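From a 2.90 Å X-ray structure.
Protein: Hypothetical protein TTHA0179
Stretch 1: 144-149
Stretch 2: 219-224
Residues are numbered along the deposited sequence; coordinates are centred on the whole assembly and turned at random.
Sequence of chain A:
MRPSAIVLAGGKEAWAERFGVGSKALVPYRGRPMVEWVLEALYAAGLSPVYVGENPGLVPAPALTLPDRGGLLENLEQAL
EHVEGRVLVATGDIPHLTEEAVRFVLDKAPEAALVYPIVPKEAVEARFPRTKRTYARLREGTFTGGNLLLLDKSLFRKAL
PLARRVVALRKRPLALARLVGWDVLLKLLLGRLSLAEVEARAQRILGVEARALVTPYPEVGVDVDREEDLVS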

# COMPACT_ATOMS: atom_id res chain seq x y z
N THR A 144 5.67 -7.83 -7.66
CA THR A 144 5.02 -7.99 -6.39
C THR A 144 4.37 -6.65 -6.16
O THR A 144 4.78 -5.65 -6.79
CB THR A 144 6.00 -8.30 -5.26
OG1 THR A 144 5.27 -8.58 -4.07
CG2 THR A 144 6.96 -7.15 -5.03
N GLY A 145 3.36 -6.64 -5.30
CA GLY A 145 2.62 -5.43 -4.99
C GLY A 145 3.14 -4.48 -3.96
O GLY A 145 3.75 -4.93 -3.00
N GLY A 146 3.05 -3.17 -4.19
CA GLY A 146 3.59 -2.27 -3.17
C GLY A 146 2.70 -2.16 -1.95
O GLY A 146 1.74 -2.89 -1.80
N ASN A 147 3.07 -1.25 -1.06
CA ASN A 147 2.32 -1.03 0.14
C ASN A 147 1.83 0.40 0.06
O ASN A 147 1.55 1.05 1.06
CB ASN A 147 3.26 -1.21 1.33
CG ASN A 147 3.59 -2.70 1.63
OD1 ASN A 147 2.70 -3.48 1.96
ND2 ASN A 147 4.87 -3.07 1.55
N LEU A 148 1.78 0.89 -1.17
CA LEU A 148 1.33 2.24 -1.48
C LEU A 148 0.16 2.13 -2.43
O LEU A 148 0.10 1.21 -3.25
CB LEU A 148 2.43 3.05 -2.17
CG LEU A 148 3.75 3.41 -1.49
CD1 LEU A 148 4.53 4.26 -2.47
CD2 LEU A 148 3.55 4.17 -0.17
N LEU A 149 -0.76 3.07 -2.32
CA LEU A 149 -1.92 3.11 -3.20
C LEU A 149 -2.28 4.57 -3.44
O LEU A 149 -2.59 5.31 -2.51
CB LEU A 149 -3.11 2.38 -2.59
CG LEU A 149 -4.29 2.19 -3.55
CD1 LEU A 149 -3.93 1.20 -4.64
CD2 LEU A 149 -5.48 1.70 -2.76
N GLU A 219 11.59 -0.16 -2.06
CA GLU A 219 11.29 0.28 -0.69
C GLU A 219 9.80 0.57 -0.60
O GLU A 219 9.25 0.78 0.48
CB GLU A 219 12.09 1.53 -0.32
CG GLU A 219 12.00 2.67 -1.32
CD GLU A 219 13.06 2.58 -2.41
OE1 GLU A 219 13.18 1.52 -3.06
OE2 GLU A 219 13.77 3.59 -2.61
N VAL A 220 9.16 0.55 -1.77
CA VAL A 220 7.74 0.79 -1.88
C VAL A 220 6.94 -0.42 -1.41
O VAL A 220 5.75 -0.32 -1.13
CB VAL A 220 7.37 1.09 -3.34
CG1 VAL A 220 6.94 -0.18 -4.06
CG2 VAL A 220 6.29 2.10 -3.40
N GLY A 221 7.61 -1.57 -1.31
CA GLY A 221 6.92 -2.78 -0.89
C GLY A 221 7.59 -3.66 0.15
O GLY A 221 6.92 -4.50 0.76
N VAL A 222 8.89 -3.50 0.35
CA VAL A 222 9.59 -4.32 1.34
C VAL A 222 9.28 -3.83 2.74
O VAL A 222 9.86 -2.86 3.23
CB VAL A 222 11.12 -4.27 1.14
CG1 VAL A 222 11.78 -5.20 2.13
CG2 VAL A 222 11.48 -4.67 -0.27
N ASP A 223 8.34 -4.51 3.38
CA ASP A 223 7.94 -4.16 4.73
C ASP A 223 8.73 -4.96 5.76
O ASP A 223 9.58 -5.77 5.40
CB ASP A 223 6.44 -4.43 4.91
CG ASP A 223 6.10 -5.88 4.68
OD1 ASP A 223 6.31 -6.38 3.56
OD2 ASP A 223 5.61 -6.53 5.64
N VAL A 224 8.43 -4.72 7.03
CA VAL A 224 9.08 -5.42 8.13
C VAL A 224 8.03 -6.28 8.82
O VAL A 224 6.97 -5.79 9.22
CB VAL A 224 9.66 -4.42 9.15
CG1 VAL A 224 10.26 -5.15 10.31
CG2 VAL A 224 10.71 -3.54 8.48

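The two stretches cross rather than run alongside each other: the direction from CA of Gly145 to CA of Leu148 lies 102° from that of Val220 to Asp223. Stretch 1 passes out of one strand at Gly145, runs through a short non-strand link at Gly146 and Asn147, and enters a second strand at Leu148. Stretch 2 leaves a 3-10 segment at Val220 and continues without regular structure. The CA atoms nearest each other across the two stretches are those of Gly146 and Gly221, 4.1 Å apart, and neither residue has a side chain to interpose. A CB on Gly146 would lie about 3.2 Å from CG1 of Val220, a tight approach, whereas at Gly221 there would be room for one.

One backbone hydrogen bond joins the stretches, beside the glycine pair. The amide N of Asn147 donates a hydrogen bond to O of Val220 at 2.8 Å, with an N-H...O angle of 154°, near linear. The same carbonyl oxygen lies 3.6 Å from CA of Gly146, so it sits against the link between the two strands of stretch 1.

Among the side chains, Asn147 reaches farthest along stretch 2. Its CA-to-CB bond points sideways, but with chi1 in the m well the amide end comes nearer, placing ND2 2.6 Å from O of Gly221 and 4.0 Å from CB of Asp223. Asp223 directs its own CB toward stretch 1, while its OD1 is hydrogen-bonded elsewhere in the structure.

Leu148 is buried, and its CA-to-CB bond points toward stretch 2; its side chain meets that of Val220 in the apolar part of the contact. The modelled 2.9 Å between CD1 of Leu148 and CG2 of Val220 is too short for two methyl groups, so no weight rests on it. Altogether the contact buries 258 Å², summed over both sides.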